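Local coordinates for possible protein of nuclear scaffold (Encephalitozoon cuniculi, PDB 3KAE) that serves as the Cdc27 (APC3) subunit of the anaphase-promoting complex, its N-terminal tetratricopeptide-repeat domain pairing with a second copy to form a homodimer, at the interface of chains A and B. Residues are numbered along the deposited sequence; one frame, centred on the assembly and turned at random. Chains: chain A/B, Possible protein of nuclear scaffold.

The interface of chains A and B. Residues chain A 66, 115, 145-147; chain B 11-12, 15, 17, 20.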
loop_
_atom_site.group_PDB
_atom_site.type_symbol
_atom_site.label_atom_id
_atom_site.label_comp_id
_atom_site.label_asym_id
_atom_site.label_seq_id
_atom_site.Cartn_x
_atom_site.Cartn_y
_atom_site.Cartn_z
ATOM N N TYR A 66 2.984 15.751 -4.376
ATOM C CA TYR A 66 2.507 15.062 -3.194
ATOM C C TYR A 66 3.249 13.739 -2.941
ATOM O O TYR A 66 3.806 13.528 -1.858
ATOM C CB TYR A 66 0.997 14.857 -3.259
ATOM C CG TYR A 66 0.442 14.320 -1.961
ATOM C CD1 TYR A 66 0.390 15.117 -0.806
ATOM C CD2 TYR A 66 -0.020 13.017 -1.885
ATOM C CE1 TYR A 66 -0.108 14.606 0.390
ATOM C CE2 TYR A 66 -0.509 12.507 -0.718
ATOM C CZ TYR A 66 -0.559 13.298 0.413
ATOM O OH TYR A 66 -1.051 12.731 1.538
ATOM N N PHE A 115 -4.952 17.521 4.038
ATOM C CA PHE A 115 -3.887 16.527 3.866
ATOM C C PHE A 115 -2.488 17.118 3.747
ATOM O O PHE A 115 -1.542 16.589 4.325
ATOM C CB PHE A 115 -4.209 15.604 2.686
ATOM C CG PHE A 115 -5.392 14.714 2.952
ATOM C CD1 PHE A 115 -5.250 13.556 3.711
ATOM C CD2 PHE A 115 -6.652 15.060 2.497
ATOM C CE1 PHE A 115 -6.337 12.755 3.979
ATOM C CE2 PHE A 115 -7.739 14.252 2.764
ATOM C CZ PHE A 115 -7.572 13.091 3.498
ATOM N N PHE A 145 -11.359 16.647 10.159
ATOM C CA PHE A 145 -10.717 15.695 11.054
ATOM C C PHE A 145 -9.696 14.835 10.300
ATOM O O PHE A 145 -10.048 14.163 9.336
ATOM C CB PHE A 145 -11.747 14.759 11.685
ATOM C CG PHE A 145 -11.131 13.641 12.510
ATOM C CD1 PHE A 145 -10.532 12.534 11.896
ATOM C CD2 PHE A 145 -11.139 13.705 13.898
ATOM C CE1 PHE A 145 -9.956 11.517 12.656
ATOM C CE2 PHE A 145 -10.577 12.688 14.664
ATOM C CZ PHE A 145 -9.980 11.592 14.042
ATOM N N LEU A 146 -8.442 14.877 10.753
ATOM C CA LEU A 146 -7.418 13.900 10.376
ATOM C C LEU A 146 -6.710 13.480 11.667
ATOM O O LEU A 146 -6.664 14.241 12.641
ATOM C CB LEU A 146 -6.417 14.467 9.354
ATOM C CG LEU A 146 -6.989 14.942 8.017
ATOM C CD1 LEU A 146 -5.911 15.520 7.144
ATOM C CD2 LEU A 146 -7.753 13.832 7.296
ATOM N N PHE A 147 -6.161 12.273 11.660
ATOM C CA PHE A 147 -5.595 11.658 12.848
ATOM C C PHE A 147 -4.388 12.394 13.423
ATOM O O PHE A 147 -4.275 12.551 14.635
ATOM C CB PHE A 147 -5.232 10.199 12.552
ATOM C CG PHE A 147 -4.568 9.493 13.700
ATOM C CD1 PHE A 147 -3.178 9.422 13.780
ATOM C CD2 PHE A 147 -5.336 8.915 14.715
ATOM C CE1 PHE A 147 -2.559 8.772 14.841
ATOM C CE2 PHE A 147 -4.726 8.263 15.783
ATOM C CZ PHE A 147 -3.336 8.196 15.847
ATOM N N LYS B 11 -10.948 8.677 0.863
ATOM C CA LYS B 11 -10.100 9.831 0.643
ATOM C C LYS B 11 -8.775 9.730 1.379
ATOM O O LYS B 11 -7.735 10.133 0.848
ATOM C CB LYS B 11 -10.824 11.136 0.989
ATOM C CG LYS B 11 -10.118 12.347 0.408
ATOM C CD LYS B 11 -10.856 13.637 0.709
ATOM C CE LYS B 11 -12.133 13.766 -0.104
ATOM N NZ LYS B 11 -12.836 15.051 0.191
ATOM N N SER B 12 -8.799 9.175 2.588
ATOM C CA SER B 12 -7.574 9.009 3.364
ATOM C C SER B 12 -6.641 7.951 2.771
ATOM O O SER B 12 -5.411 8.052 2.897
ATOM C CB SER B 12 -7.904 8.634 4.820
ATOM O OG SER B 12 -8.802 9.555 5.397
ATOM N N TYR B 15 -4.906 9.342 -0.109
ATOM C CA TYR B 15 -3.829 10.254 0.306
ATOM C C TYR B 15 -2.748 9.544 1.109
ATOM O O TYR B 15 -1.773 10.153 1.553
ATOM C CB TYR B 15 -4.387 11.473 1.066
ATOM C CG TYR B 15 -4.984 12.525 0.145
ATOM C CD1 TYR B 15 -6.305 12.446 -0.263
ATOM C CD2 TYR B 15 -4.211 13.588 -0.329
ATOM C CE1 TYR B 15 -6.855 13.399 -1.109
ATOM C CE2 TYR B 15 -4.746 14.544 -1.185
ATOM C CZ TYR B 15 -6.069 14.440 -1.571
ATOM O OH TYR B 15 -6.610 15.379 -2.414
ATOM N N ASP B 17 -2.926 8.535 3.867
ATOM C CA ASP B 17 -3.090 8.894 5.272
ATOM C C ASP B 17 -3.807 7.741 5.995
ATOM O O ASP B 17 -5.030 7.780 6.220
ATOM C CB ASP B 17 -3.901 10.185 5.417
ATOM C CG ASP B 17 -4.145 10.558 6.875
ATOM O OD1 ASP B 17 -3.542 9.925 7.781
ATOM O OD2 ASP B 17 -4.951 11.479 7.120
ATOM N N THR B 20 -5.446 7.972 9.801
ATOM C CA THR B 20 -6.810 8.475 9.776
ATOM C C THR B 20 -7.794 7.395 9.350
ATOM O O THR B 20 -8.857 7.250 9.936
ATOM C CB THR B 20 -6.930 9.679 8.845
ATOM O OG1 THR B 20 -6.082 10.715 9.333
ATOM C CG2 THR B 20 -8.342 10.167 8.769
#
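A:Phe115 and B:Tyr15 lie face to face at the heart of this patch of the Cdc27 homodimer, where tetratricopeptide-repeat helices of one subunit receive the turn between the first two helices (5-14 and 18-31) of the other. Their rings are almost parallel, 7° apart, with centroids 4.1 Å from each other, and A:Phe115 CD2 sits over the centre of the tyrosine ring. A:Leu146 CD1 rests on the opposite face of the phenylalanine, toward its rim, while the B:Asp17 CB methylene meets its edge in plane. A:Tyr66 comes in at a steep angle, and the CD2 edge of the B:Tyr15 ring points at the face of its phenol. With its CG anti to the backbone N (chi1 -172°), A:Tyr66 carries the hydroxyl to the B:Tyr15 backbone carbonyl: OH donates to O over 2.7 Å, in the carbonyl plane and on a lone pair.

A second polar tie lies at the start of helix 147-155. The backbone N of A:Phe147 donates to the B:Thr20 hydroxyl OG1 over 2.8 Å, nearly straight at 175°. That hydroxyl in turn donates to the carboxylate OD2 of B:Asp17, 2.6 Å from OG1, on the syn side but tilted from the carboxylate plane. The aspartate, which also touches A:Phe115 and A:Leu146, thereby fixes the rotation of the threonine hydroxyl, and its charge may strengthen the hydroxyl as an acceptor.

Packing is looser beside B:Lys11 and B:Ser12, which bury 8 and 11 Å² against 77 and 45 Å² for the stacked A:Phe115 and B:Tyr15. B:Ser12 CA stays 4.0 Å from A:Phe115 CE1, and beyond CD the lysine bends, carrying its terminal amine NZ away from the phenylalanine.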